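Local coordinates for conserved domain protein (Porphyromonas gingivalis, PDB 3PNN) that probably acts as a glycosyltransferase that forms glycosidic linkages, built on an alpha/beta/alpha Rossmann-like fold related to that of nucleotide-sugar enzymes, at residues 15-18 with 19-23; 55-58 with 59-62; 172-175 with 176-180; 222-225 with 226-230; 230-233 with 234-237. All coordinates share one frame; numbering follows the deposited sequence.

Contact 1. Residues 15-18 with 19-23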
loop_
_atom_site.group_PDB
_atom_site.type_symbol
_atom_site.label_atom_id
_atom_site.label_comp_id
_atom_site.label_asym_id
_atom_site.label_seq_id
_atom_site.Cartn_x
_atom_site.Cartn_y
_atom_site.Cartn_z
HETATM N N MSE A 15 8.242 -9.510 -0.054
HETATM C CA MSE A 15 7.895 -10.802 -0.670
HETATM C C MSE A 15 8.947 -11.891 -0.592
HETATM O O MSE A 15 8.696 -13.021 -1.027
HETATM C CB MSE A 15 7.564 -10.637 -2.147
HETATM C CG MSE A 15 6.862 -9.380 -2.480
HETATM SE SE MSE A 15 5.384 -9.839 -3.578
HETATM C CE MSE A 15 4.383 -10.648 -2.071
ATOM N N GLY A 16 10.131 -11.561 -0.091
ATOM C CA GLY A 16 11.186 -12.547 -0.009
ATOM C C GLY A 16 11.136 -13.306 1.303
ATOM O O GLY A 16 10.560 -12.835 2.285
ATOM N N SER A 17 11.719 -14.499 1.307
ATOM C CA SER A 17 11.911 -15.257 2.535
ATOM C C SER A 17 13.158 -14.707 3.237
ATOM O O SER A 17 13.752 -13.728 2.790
ATOM C CB SER A 17 12.129 -16.726 2.197
ATOM O OG SER A 17 13.414 -16.886 1.618
ATOM N N ARG A 18 13.575 -15.333 4.328
ATOM C CA ARG A 18 14.755 -14.835 5.030
ATOM C C ARG A 18 16.041 -15.542 4.604
ATOM O O ARG A 18 17.050 -15.485 5.316
ATOM C CB ARG A 18 14.556 -14.887 6.551
ATOM C CG ARG A 18 13.323 -14.115 6.998
ATOM C CD ARG A 18 13.322 -13.788 8.477
ATOM N NE ARG A 18 12.174 -12.947 8.810
ATOM C CZ ARG A 18 11.931 -12.445 10.017
ATOM N NH1 ARG A 18 10.856 -11.690 10.220
ATOM N NH2 ARG A 18 12.761 -12.695 11.022
ATOM N N TYR A 19 16.008 -16.176 3.429
ATOM C CA TYR A 19 17.152 -16.950 2.937
ATOM C C TYR A 19 17.372 -16.887 1.417
ATOM O O TYR A 19 17.751 -17.887 0.798
ATOM C CB TYR A 19 17.050 -18.410 3.405
ATOM C CG TYR A 19 15.637 -18.932 3.386
ATOM C CD1 TYR A 19 14.768 -18.658 4.435
ATOM C CD2 TYR A 19 15.162 -19.677 2.315
ATOM C CE1 TYR A 19 13.465 -19.117 4.426
ATOM C CE2 TYR A 19 13.855 -20.143 2.293
ATOM C CZ TYR A 19 13.010 -19.857 3.353
ATOM O OH TYR A 19 11.710 -20.311 3.351
ATOM N N GLY A 20 17.146 -15.719 0.820
ATOM C CA GLY A 20 17.497 -15.502 -0.577
ATOM C C GLY A 20 16.562 -16.128 -1.604
ATOM O O GLY A 20 16.988 -16.566 -2.674
ATOM N N SER A 21 15.275 -16.162 -1.291
ATOM C CA SER A 21 14.301 -16.710 -2.218
ATOM C C SER A 21 12.985 -15.957 -2.113
ATOM O O SER A 21 12.757 -15.206 -1.164
ATOM C CB SER A 21 14.082 -18.201 -1.943
ATOM O OG SER A 21 13.443 -18.393 -0.694
ATOM N N LEU A 22 12.122 -16.160 -3.099
ATOM C CA LEU A 22 10.793 -15.574 -3.091
ATOM C C LEU A 22 9.896 -16.449 -2.211
ATOM O O LEU A 22 10.017 -17.673 -2.241
ATOM C CB LEU A 22 10.263 -15.557 -4.522
ATOM C CG LEU A 22 8.955 -14.856 -4.839
ATOM C CD1 LEU A 22 9.114 -13.349 -4.667
ATOM C CD2 LEU A 22 8.548 -15.214 -6.264
ATOM N N LYS A 23 9.014 -15.842 -1.419
ATOM C CA LYS A 23 8.070 -16.644 -0.641
ATOM C C LYS A 23 7.204 -17.439 -1.611
ATOM O O LYS A 23 6.997 -17.005 -2.749
ATOM C CB LYS A 23 7.159 -15.755 0.205
ATOM C CG LYS A 23 7.801 -15.113 1.434
ATOM C CD LYS A 23 6.896 -13.969 1.923
ATOM C CE LYS A 23 7.431 -13.318 3.191
ATOM N NZ LYS A 23 6.438 -12.317 3.670
HETATM O O HOH W 1 6.196 -14.148 -2.485
HETATM O O HOH W 2 14.866 -13.106 0.147
#
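Ser-17 packs its side chain against one face of the Tyr-19 ring. Its hydroxyl OG stands over the ring centre, and the neighbouring CB makes a CH-pi contact, 3.6 Å from the Tyr-19 ring centroid. With OG held between the backbone N and the carbonyl carbon (chi1 72°), the hydroxyl turns into the bend of the chain and meets two polar partners. Tyr-19 N donates to Ser-17 OG over a long 3.2 Å, while Ser-17 OG and Ser-21 OG share a shorter hydrogen bond of 2.8 Å. The Tyr-19 amide and the Ser-21 hydroxyl thus hold Ser-17 OG over the ring.

This glycine-rich loop follows strand 7-11, and its sequence, with Gly-14, Gly-16, Arg-18 and the later Lys-23, resembles the signature loop with which sugar nucleotidyltransferases bind nucleotide, so a similar role is probable here. The two limbs of the loop are tied by two backbone bonds around a single bridge between Gly-16 and Leu-22, with Ser-17 N donating to Ser-21 O (2.8 Å) and Lys-23 N to Met-15 O (2.9 Å), the latter in the carbonyl plane. A water bridges Met-15 O and Lys-23 O, and a second links Ser-17 O with Ser-21 O.

Met-15, present as selenomethionine, sets its CB 4.0 Å from Leu-22 CD1, and its bent chain also reaches Phe-59. The extended Lys-23 chain runs back along the first limb, bringing CE to 3.3 Å from Gly-16 O; its NZ is hydrogen-bonded to Gly-14 O and more weakly to a bound glycerol.

Contact 2. Residues 55-58 with 59-62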
loop_
_atom_site.group_PDB
_atom_site.type_symbol
_atom_site.label_atom_id
_atom_site.label_comp_id
_atom_site.label_asym_id
_atom_site.label_seq_id
_atom_site.Cartn_x
_atom_site.Cartn_y
_atom_site.Cartn_z
ATOM N N ILE A 55 11.485 -4.149 -4.794
ATOM C CA ILE A 55 11.794 -5.462 -4.240
ATOM C C ILE A 55 13.167 -5.381 -3.571
ATOM O O ILE A 55 13.682 -4.282 -3.350
ATOM C CB ILE A 55 11.809 -6.556 -5.336
ATOM C CG1 ILE A 55 12.892 -6.275 -6.382
ATOM C CG2 ILE A 55 10.431 -6.689 -6.013
ATOM C CD1 ILE A 55 13.227 -7.529 -7.233
ATOM N N ARG A 56 13.759 -6.529 -3.236
ATOM C CA ARG A 56 15.143 -6.542 -2.763
ATOM C C ARG A 56 15.981 -7.469 -3.634
ATOM O O ARG A 56 15.448 -8.378 -4.258
ATOM C CB ARG A 56 15.211 -6.930 -1.279
ATOM C CG ARG A 56 14.252 -6.092 -0.440
ATOM C CD ARG A 56 14.420 -6.266 1.076
ATOM N NE ARG A 56 13.402 -5.465 1.758
ATOM C CZ ARG A 56 12.606 -5.912 2.729
ATOM N NH1 ARG A 56 12.737 -7.158 3.193
ATOM N NH2 ARG A 56 11.694 -5.099 3.257
ATOM N N HIS A 57 17.289 -7.231 -3.688
ATOM C CA HIS A 57 18.157 -8.040 -4.535
ATOM C C HIS A 57 18.133 -9.516 -4.133
ATOM O O HIS A 57 18.297 -10.388 -4.979
ATOM C CB HIS A 57 19.599 -7.523 -4.490
ATOM C CG HIS A 57 19.799 -6.234 -5.224
ATOM N ND1 HIS A 57 19.729 -6.143 -6.598
ATOM C CD2 HIS A 57 20.075 -4.987 -4.776
ATOM C CE1 HIS A 57 19.946 -4.892 -6.964
ATOM N NE2 HIS A 57 20.160 -4.170 -5.878
ATOM N N SER A 58 17.919 -9.784 -2.845
ATOM C CA SER A 58 17.935 -11.161 -2.332
ATOM C C SER A 58 16.919 -12.095 -2.998
ATOM O O SER A 58 17.084 -13.314 -2.964
ATOM C CB SER A 58 17.744 -11.186 -0.809
ATOM O OG SER A 58 16.398 -10.943 -0.452
ATOM N N PHE A 59 15.874 -11.542 -3.602
ATOM C CA PHE A 59 14.915 -12.391 -4.310
ATOM C C PHE A 59 14.642 -11.914 -5.737
ATOM O O PHE A 59 13.616 -12.237 -6.328
ATOM C CB PHE A 59 13.612 -12.581 -3.508
ATOM C CG PHE A 59 12.865 -11.304 -3.197
ATOM C CD1 PHE A 59 11.825 -10.887 -3.998
ATOM C CD2 PHE A 59 13.169 -10.557 -2.069
ATOM C CE1 PHE A 59 11.105 -9.730 -3.705
ATOM C CE2 PHE A 59 12.469 -9.395 -1.772
ATOM C CZ PHE A 59 11.425 -8.982 -2.587
ATOM N N GLU A 60 15.587 -11.168 -6.293
ATOM C CA GLU A 60 15.403 -10.597 -7.616
ATOM C C GLU A 60 15.303 -11.688 -8.681
ATOM O O GLU A 60 14.447 -11.627 -9.562
ATOM C CB GLU A 60 16.550 -9.645 -7.939
ATOM C CG GLU A 60 16.576 -9.155 -9.359
ATOM C CD GLU A 60 17.826 -8.338 -9.652
ATOM O OE1 GLU A 60 18.710 -8.253 -8.765
ATOM O OE2 GLU A 60 17.923 -7.781 -10.765
ATOM N N LYS A 61 16.174 -12.684 -8.606
ATOM C CA LYS A 61 16.176 -13.730 -9.636
ATOM C C LYS A 61 14.809 -14.392 -9.769
ATOM O O LYS A 61 14.273 -14.530 -10.876
ATOM C CB LYS A 61 17.261 -14.784 -9.372
ATOM C CG LYS A 61 17.350 -15.830 -10.474
ATOM C CD LYS A 61 18.387 -16.903 -10.143
ATOM C CE LYS A 61 18.383 -18.020 -11.175
ATOM N NZ LYS A 61 19.416 -19.058 -10.874
ATOM N N GLU A 62 14.238 -14.819 -8.648
ATOM C CA GLU A 62 12.947 -15.489 -8.712
ATOM C C GLU A 62 11.832 -14.514 -9.031
ATOM O O GLU A 62 10.847 -14.887 -9.672
ATOM C CB GLU A 62 12.666 -16.264 -7.421
ATOM C CG GLU A 62 13.727 -17.350 -7.187
ATOM C CD GLU A 62 13.340 -18.393 -6.148
ATOM O OE1 GLU A 62 12.593 -18.063 -5.206
ATOM O OE2 GLU A 62 13.806 -19.552 -6.270
HETATM O O HOH W 3 18.262 -12.965 -6.544
HETATM O O HOH W 4 20.716 -10.006 -7.349
#
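The ring of Phe-59 is pressed against the backbone and side chains of Ile-55 and Arg-56, and this is the dense half of the contact. Phe-59 CE1 comes within 3.6 Å of Ile-55 CB, and Phe-59 CE2 within 3.7 Å of Arg-56 CB, while Arg-56 O lies over one face, displaced toward the rim. With CG between the backbone N and the carbonyl carbon (chi1 60°), the Phe-59 ring turns back over Ile-55 and Arg-56, and Leu-22 packs on it from the glycine-rich loop. Ile-55 CD1 extends to the backbone of Glu-60.

These residues form the passage from the end of the parallel strand 50-55 into helix 60-71 of the Rossmann-like domain, with Phe-59 at the N-cap position. A short 3-10 turn precedes the helix: Phe-59 N donates to Arg-56 O (3.3 Å) and Glu-60 N to His-57 O (3.1 Å).

On the solvent side the contact is looser and wetter, although the His-57 ring also stacks on Phe-81. His-57 ND1 donates to Glu-60 OE1 across 3.2 Å, keeping the carboxylate oxygen in the ring plane but meeting it from above the carboxylate plane. One water joins His-57 O to Lys-61 N, another donates to Glu-60 OE1, and Glu-60 OE2 forms a salt bridge with Arg-64.

Contact 3. Residues 172-175 with 176-180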
loop_
_atom_site.group_PDB
_atom_site.type_symbol
_atom_site.label_atom_id
_atom_site.label_comp_id
_atom_site.label_asym_id
_atom_site.label_seq_id
_atom_site.Cartn_x
_atom_site.Cartn_y
_atom_site.Cartn_z
ATOM N N GLN A 172 -9.179 10.617 10.162
ATOM C CA GLN A 172 -10.118 11.699 10.436
ATOM C C GLN A 172 -10.318 12.429 9.125
ATOM O O GLN A 172 -9.343 12.827 8.488
ATOM C CB GLN A 172 -9.549 12.656 11.480
ATOM C CG GLN A 172 -9.079 11.938 12.740
ATOM C CD GLN A 172 -10.191 11.119 13.361
ATOM O OE1 GLN A 172 -11.320 11.593 13.486
ATOM N NE2 GLN A 172 -9.883 9.878 13.742
ATOM N N VAL A 173 -11.575 12.603 8.718
ATOM C CA VAL A 173 -11.880 13.202 7.420
ATOM C C VAL A 173 -12.930 14.300 7.579
ATOM O O VAL A 173 -13.963 14.096 8.223
ATOM C CB VAL A 173 -12.376 12.142 6.420
ATOM C CG1 VAL A 173 -12.556 12.747 5.030
ATOM C CG2 VAL A 173 -11.398 10.967 6.355
ATOM N N ASP A 174 -12.666 15.466 7.007
ATOM C CA ASP A 174 -13.563 16.604 7.232
ATOM C C ASP A 174 -14.674 16.646 6.186
ATOM O O ASP A 174 -14.750 15.780 5.317
ATOM C CB ASP A 174 -12.790 17.933 7.312
ATOM C CG ASP A 174 -12.202 18.366 5.971
ATOM O OD1 ASP A 174 -12.655 17.877 4.909
ATOM O OD2 ASP A 174 -11.285 19.214 5.980
ATOM N N GLU A 175 -15.541 17.650 6.274
ATOM C CA GLU A 175 -16.718 17.712 5.408
ATOM C C GLU A 175 -16.383 17.945 3.934
ATOM O O GLU A 175 -17.220 17.727 3.068
ATOM C CB GLU A 175 -17.689 18.791 5.899
ATOM C CG GLU A 175 -18.288 18.500 7.264
ATOM C CD GLU A 175 -19.292 19.557 7.691
ATOM O OE1 GLU A 175 -20.501 19.238 7.753
ATOM O OE2 GLU A 175 -18.871 20.707 7.952
ATOM N N LYS A 176 -15.170 18.406 3.653
ATOM C CA LYS A 176 -14.726 18.576 2.276
ATOM C C LYS A 176 -14.031 17.319 1.765
ATOM O O LYS A 176 -13.390 17.342 0.716
ATOM C CB LYS A 176 -13.801 19.788 2.153
ATOM C CG LYS A 176 -14.445 21.091 2.588
ATOM C CD LYS A 176 -13.439 22.240 2.579
ATOM C CE LYS A 176 -14.115 23.555 2.955
ATOM N NZ LYS A 176 -13.176 24.716 2.909
ATOM N N HIS A 177 -14.159 16.219 2.508
ATOM C CA HIS A 177 -13.537 14.957 2.116
ATOM C C HIS A 177 -12.007 15.023 2.142
ATOM O O HIS A 177 -11.342 14.303 1.406
ATOM C CB HIS A 177 -14.029 14.518 0.734
ATOM C CG HIS A 177 -15.491 14.189 0.700
ATOM N ND1 HIS A 177 -16.467 15.110 1.016
ATOM C CD2 HIS A 177 -16.142 13.040 0.408
ATOM C CE1 HIS A 177 -17.656 14.545 0.913
ATOM N NE2 HIS A 177 -17.487 13.289 0.544
ATOM N N LEU A 178 -11.457 15.883 2.994
ATOM C CA LEU A 178 -10.010 15.994 3.132
ATOM C C LEU A 178 -9.536 15.337 4.421
ATOM O O LEU A 178 -10.148 15.510 5.484
ATOM C CB LEU A 178 -9.570 17.457 3.105
ATOM C CG LEU A 178 -9.815 18.198 1.790
ATOM C CD1 LEU A 178 -9.497 19.686 1.988
ATOM C CD2 LEU A 178 -8.976 17.595 0.658
ATOM N N LEU A 179 -8.448 14.584 4.304
ATOM C CA LEU A 179 -7.826 13.892 5.428
ATOM C C LEU A 179 -7.228 14.920 6.379
ATOM O O LEU A 179 -6.447 15.780 5.965
ATOM C CB LEU A 179 -6.712 12.965 4.908
ATOM C CG LEU A 179 -6.085 12.007 5.919
ATOM C CD1 LEU A 179 -7.168 11.089 6.462
ATOM C CD2 LEU A 179 -4.912 11.198 5.301
ATOM N N THR A 180 -7.594 14.858 7.651
ATOM C CA THR A 180 -7.018 15.799 8.608
ATOM C C THR A 180 -6.069 15.079 9.553
ATOM O O THR A 180 -5.291 15.714 10.260
ATOM C CB THR A 180 -8.095 16.539 9.429
ATOM O OG1 THR A 180 -8.832 15.588 10.201
ATOM C CG2 THR A 180 -9.043 17.295 8.516
#
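Lys-176 meets Asp-174 through its backbone: Lys-176 N donates to Asp-174 OD1 over 2.9 Å, closing an Asx turn, while the extended lysine side chain leads away. His-177 completes the type I turn begun at Asp-174, its N reaching Asp-174 O at 2.9 Å. Its phi of 66° lies in the left-handed region, and the imidazole swings outward, where ND1 makes a weak bond to Glu-175 O at the ring edge.

Leu-178 returns to Asp-174 twice. Leu-178 N binds Asp-174 OD1 at 3.0 Å, and Leu-178 O accepts from Asp-174 N at 2.9 Å; together with the left-handed His-177 this gives the type I turn plus G1 beta bulge of a hairpin joining strands 166-173 and 179-191. The Leu-178 and Asp-174 side chains lie alongside each other.

Leu-179 faces Val-173 in an antiparallel non-hydrogen-bonded pair, with Leu-179 CD1 4.2 Å from Val-173 CG2; strand 263-268 packs on both residues. Thr-180 N then donates to Gln-172 O, a nearly straight bond of 2.8 Å, and its methyl CG2 approaches the Asp-174 carboxylate.

Asp-174 CG sits between the backbone N and the carbonyl carbon (chi1 70°), bringing OD1 inside the turn, where the two amides grip it from opposite faces of the carboxylate plane. This double grip should fix the rotation of the group and probably stabilises its negative charge at an otherwise exposed hairpin end.

Contact 4. Residues 222-225 with 226-230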
loop_
_atom_site.group_PDB
_atom_site.type_symbol
_atom_site.label_atom_id
_atom_site.label_comp_id
_atom_site.label_asym_id
_atom_site.label_seq_id
_atom_site.Cartn_x
_atom_site.Cartn_y
_atom_site.Cartn_z
ATOM N N PRO A 222 5.383 13.476 -7.734
ATOM C CA PRO A 222 6.786 13.195 -7.367
ATOM C C PRO A 222 7.385 14.099 -6.282
ATOM O O PRO A 222 8.402 13.718 -5.677
ATOM C CB PRO A 222 7.536 13.328 -8.703
ATOM C CG PRO A 222 6.466 12.956 -9.749
ATOM C CD PRO A 222 5.193 13.584 -9.191
ATOM N N ASP A 223 6.791 15.263 -6.018
ATOM C CA ASP A 223 7.295 16.102 -4.917
ATOM C C ASP A 223 7.213 15.327 -3.600
ATOM O O ASP A 223 7.892 15.646 -2.639
ATOM C CB ASP A 223 6.501 17.404 -4.797
ATOM C CG ASP A 223 5.007 17.183 -4.936
ATOM O OD1 ASP A 223 4.290 17.217 -3.903
ATOM O OD2 ASP A 223 4.553 16.962 -6.078
ATOM N N TYR A 224 6.356 14.317 -3.562
ATOM C CA TYR A 224 6.242 13.486 -2.371
ATOM C C TYR A 224 7.580 12.829 -2.026
ATOM O O TYR A 224 7.911 12.655 -0.856
ATOM C CB TYR A 224 5.142 12.413 -2.527
ATOM C CG TYR A 224 4.948 11.618 -1.239
ATOM C CD1 TYR A 224 4.341 12.205 -0.132
ATOM C CD2 TYR A 224 5.383 10.299 -1.127
ATOM C CE1 TYR A 224 4.170 11.504 1.056
ATOM C CE2 TYR A 224 5.217 9.577 0.078
ATOM C CZ TYR A 224 4.597 10.193 1.149
ATOM O OH TYR A 224 4.416 9.527 2.338
ATOM N N PHE A 225 8.361 12.452 -3.034
ATOM C CA PHE A 225 9.680 11.883 -2.738
ATOM C C PHE A 225 10.568 12.878 -1.992
ATOM O O PHE A 225 11.326 12.505 -1.095
ATOM C CB PHE A 225 10.400 11.426 -4.011
ATOM C CG PHE A 225 9.672 10.356 -4.782
ATOM C CD1 PHE A 225 9.456 9.097 -4.230
ATOM C CD2 PHE A 225 9.247 10.595 -6.084
ATOM C CE1 PHE A 225 8.791 8.100 -4.952
ATOM C CE2 PHE A 225 8.591 9.611 -6.813
ATOM C CZ PHE A 225 8.358 8.350 -6.246
ATOM N N ASP A 226 10.500 14.142 -2.387
ATOM C CA ASP A 226 11.336 15.172 -1.768
ATOM C C ASP A 226 10.924 15.442 -0.324
ATOM O O ASP A 226 11.782 15.585 0.558
ATOM C CB ASP A 226 11.268 16.482 -2.565
ATOM C CG ASP A 226 11.886 16.357 -3.948
ATOM O OD1 ASP A 226 12.847 15.571 -4.111
ATOM O OD2 ASP A 226 11.403 17.034 -4.879
ATOM N N TYR A 227 9.618 15.531 -0.083
ATOM C CA TYR A 227 9.148 15.729 1.284
ATOM C C TYR A 227 9.535 14.517 2.132
ATOM O O TYR A 227 9.935 14.663 3.292
ATOM C CB TYR A 227 7.633 15.944 1.328
ATOM C CG TYR A 227 7.178 17.261 0.728
ATOM C CD1 TYR A 227 7.774 18.471 1.101
ATOM C CD2 TYR A 227 6.152 17.296 -0.206
ATOM C CE1 TYR A 227 7.351 19.680 0.539
ATOM C CE2 TYR A 227 5.721 18.496 -0.766
ATOM C CZ TYR A 227 6.321 19.676 -0.393
ATOM O OH TYR A 227 5.878 20.863 -0.952
ATOM N N SER A 228 9.415 13.324 1.554
ATOM C CA SER A 228 9.769 12.101 2.285
ATOM C C SER A 228 11.244 12.076 2.624
ATOM O O SER A 228 11.631 11.594 3.686
ATOM C CB SER A 228 9.455 10.840 1.480
ATOM O OG SER A 228 8.059 10.675 1.264
ATOM N N GLU A 229 12.083 12.538 1.704
ATOM C CA GLU A 229 13.528 12.580 1.990
ATOM C C GLU A 229 13.821 13.539 3.148
ATOM O O GLU A 229 14.651 13.264 4.022
ATOM C CB GLU A 229 14.312 12.989 0.744
ATOM C CG GLU A 229 15.790 13.281 0.982
ATOM C CD GLU A 229 16.687 12.080 0.732
ATOM O OE1 GLU A 229 16.172 10.939 0.685
ATOM O OE2 GLU A 229 17.913 12.282 0.579
ATOM N N GLU A 230 13.128 14.669 3.161
ATOM C CA GLU A 230 13.299 15.630 4.246
ATOM C C GLU A 230 12.961 14.994 5.603
ATOM O O GLU A 230 13.718 15.130 6.562
ATOM C CB GLU A 230 12.436 16.873 4.007
ATOM C CG GLU A 230 12.350 17.804 5.205
ATOM C CD GLU A 230 11.156 18.742 5.124
ATOM O OE1 GLU A 230 10.772 19.116 3.993
ATOM O OE2 GLU A 230 10.601 19.097 6.191
#
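Ser-228 OG sits over one face of the Tyr-224 ring, offset toward the rim, with Tyr-224 CE2 3.3 Å away. The same hydroxyl is 2.9 Å from Tyr-224 O and also lies beside Asn-104 OD1. Tyr-224 O also receives Ser-228 N at 2.9 Å, so the carbonyl meets both the amide and the hydroxyl of the residue one turn on. The serine torsion, OG beside its own backbone N (chi1 -65°), folds the hydroxyl back toward that carbonyl, and the tyrosine torsion, CG anti to its N (chi1 -175°), slants the ring outward and toward the next turn, which brings one face up against Ser-228 OG.

On another side of the helix, Asp-223 OD1 approaches the Tyr-227 ring, 3.7 Å from CE2, with the carboxylate and ring planes nearly perpendicular at 84°. Tyr-227 N donates to Asp-223 O (3.1 Å), and Glu-229 N to Phe-225 O (2.9 Å), in the regular i to i+4 pattern of the first turns of helix 223-239.

A second shell positions these groups: Asp-223 OD2 is bound by Thr-221, its OD1 by Tyr-149 OH and Gly-147 N, and Tyr-224 OH by Asn-104. The rings of Phe-220 and Tyr-149 meet Tyr-224, and Phe-118 meets Phe-225. The start of the helix, just after strand 217-220, packs on helix 249-259 through Tyr-224 and Tyr-227 and on helix 103-108 through Phe-225 and Ser-228.

Contact 5. Residues 230-233 with 234-237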
loop_
_atom_site.group_PDB
_atom_site.type_symbol
_atom_site.label_atom_id
_atom_site.label_comp_id
_atom_site.label_asym_id
_atom_site.label_seq_id
_atom_site.Cartn_x
_atom_site.Cartn_y
_atom_site.Cartn_z
ATOM N N GLU A 230 13.128 14.669 3.161
ATOM C CA GLU A 230 13.299 15.630 4.246
ATOM C C GLU A 230 12.961 14.994 5.603
ATOM O O GLU A 230 13.718 15.130 6.562
ATOM C CB GLU A 230 12.436 16.873 4.007
ATOM C CG GLU A 230 12.350 17.804 5.205
ATOM C CD GLU A 230 11.156 18.742 5.124
ATOM O OE1 GLU A 230 10.772 19.116 3.993
ATOM O OE2 GLU A 230 10.601 19.097 6.191
ATOM N N LEU A 231 11.825 14.304 5.672
ATOM C CA LEU A 231 11.374 13.684 6.913
ATOM C C LEU A 231 12.201 12.450 7.262
ATOM O O LEU A 231 12.360 12.109 8.434
ATOM C CB LEU A 231 9.886 13.333 6.820
ATOM C CG LEU A 231 8.982 14.569 6.819
ATOM C CD1 LEU A 231 7.523 14.194 6.628
ATOM C CD2 LEU A 231 9.178 15.340 8.110
ATOM N N PHE A 232 12.730 11.781 6.242
ATOM C CA PHE A 232 13.619 10.637 6.493
ATOM C C PHE A 232 14.895 11.067 7.207
ATOM O O PHE A 232 15.359 10.399 8.146
ATOM C CB PHE A 232 13.959 9.913 5.182
ATOM C CG PHE A 232 14.539 8.530 5.383
ATOM C CD1 PHE A 232 14.060 7.703 6.389
ATOM C CD2 PHE A 232 15.540 8.047 4.541
ATOM C CE1 PHE A 232 14.579 6.410 6.559
ATOM C CE2 PHE A 232 16.066 6.764 4.709
ATOM C CZ PHE A 232 15.585 5.945 5.720
ATOM N N ILE A 233 15.485 12.169 6.751
ATOM C CA ILE A 233 16.643 12.737 7.441
ATOM C C ILE A 233 16.305 12.991 8.910
ATOM O O ILE A 233 17.093 12.661 9.801
ATOM C CB ILE A 233 17.148 14.036 6.752
ATOM C CG1 ILE A 233 17.838 13.675 5.430
ATOM C CG2 ILE A 233 18.103 14.825 7.674
ATOM C CD1 ILE A 233 17.998 14.843 4.478
ATOM N N ASN A 234 15.129 13.562 9.162
ATOM C CA ASN A 234 14.717 13.840 10.539
ATOM C C ASN A 234 14.595 12.546 11.318
ATOM O O ASN A 234 15.046 12.442 12.458
ATOM C CB ASN A 234 13.380 14.591 10.563
ATOM C CG ASN A 234 13.516 16.037 10.119
ATOM O OD1 ASN A 234 14.618 16.581 10.080
ATOM N ND2 ASN A 234 12.394 16.663 9.779
ATOM N N PHE A 235 13.981 11.558 10.677
ATOM C CA PHE A 235 13.798 10.240 11.267
ATOM C C PHE A 235 15.123 9.583 11.623
ATOM O O PHE A 235 15.310 9.126 12.753
ATOM C CB PHE A 235 13.016 9.348 10.306
ATOM C CG PHE A 235 13.045 7.892 10.677
ATOM C CD1 PHE A 235 12.133 7.377 11.584
ATOM C CD2 PHE A 235 13.989 7.044 10.121
ATOM C CE1 PHE A 235 12.154 6.030 11.922
ATOM C CE2 PHE A 235 14.021 5.700 10.458
ATOM C CZ PHE A 235 13.102 5.192 11.356
ATOM N N LEU A 236 16.044 9.531 10.665
ATOM C CA LEU A 236 17.373 8.968 10.916
ATOM C C LEU A 236 18.094 9.672 12.062
ATOM O O LEU A 236 18.747 9.034 12.898
ATOM C CB LEU A 236 18.221 9.013 9.645
ATOM C CG LEU A 236 17.678 8.113 8.526
ATOM C CD1 LEU A 236 18.314 8.440 7.184
ATOM C CD2 LEU A 236 17.888 6.648 8.883
ATOM N N ASN A 237 17.987 10.992 12.103
ATOM C CA ASN A 237 18.601 11.744 13.188
ATOM C C ASN A 237 18.034 11.384 14.560
ATOM O O ASN A 237 18.764 11.359 15.543
ATOM C CB ASN A 237 18.489 13.250 12.938
ATOM C CG ASN A 237 19.537 13.752 11.968
ATOM O OD1 ASN A 237 20.652 13.228 11.921
ATOM N ND2 ASN A 237 19.189 14.768 11.190
#
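Leu-236 N donates to Phe-232 O in an almost straight bond of 2.8 Å, drawing together two residues whose side chains also touch. Leu-236 CD1 lies over one face of the Phe-232 ring, 3.8 Å from its centroid, a CH-pi contact slightly displaced toward the rim. At its rim, Phe-232 CE1 meets Phe-235 CD2 at 3.7 Å. These two rings touch rim to rim with nearly parallel planes (12° apart), neither covering the face of the other. Both phenylalanines have CG anti to the backbone N (chi1 -164° and 167°), which sends both rings off the same side of the helix and lets their rims meet.

The backbone continues as regular helix: Asn-237 N reaches Ile-233 O at 3.0 Å, whereas Asn-234 N to Glu-230 O is a weak 3.3 Å. On the more exposed flank Ile-233 and Asn-237 run side by side, with Ile-233 CG2 3.7 Å from Asn-237 ND2.

Phe-247 meets both rings and His-105 meets Phe-232, while Pro-88 and Phe-91 touch Leu-236. The helix is therefore amphipathic here: Phe-232, Phe-235 and Leu-236 form a buried stripe held by dispersion and CH-pi attraction, and the asparagines occupy the exposed side.

Contacts 1 and 2 form one unit, their centres 8 Å apart: Leu-22 N probably donates to Glu-62 OE1 (2.9 Å), and Gly-16 CA packs on Phe-59 CD2 (3.5 Å), so the start of helix 60-71 packs directly against the glycine-rich loop. Bound glycerol, probably from the crystallisation liquor, lies about 3 Å from the side chains of Lys-23 and of Arg-56, which may mark a pocket beside the loop. Contacts 4 and 5 are successive parts of helix 223-239, sharing Glu-230, with centres 11 Å apart; contact 2 approaches contact 5 to about 12 Å between nearest atoms. Contact 3, a hairpin end, lies across the chain's centre, its own centre 39 Å from that of contact 1.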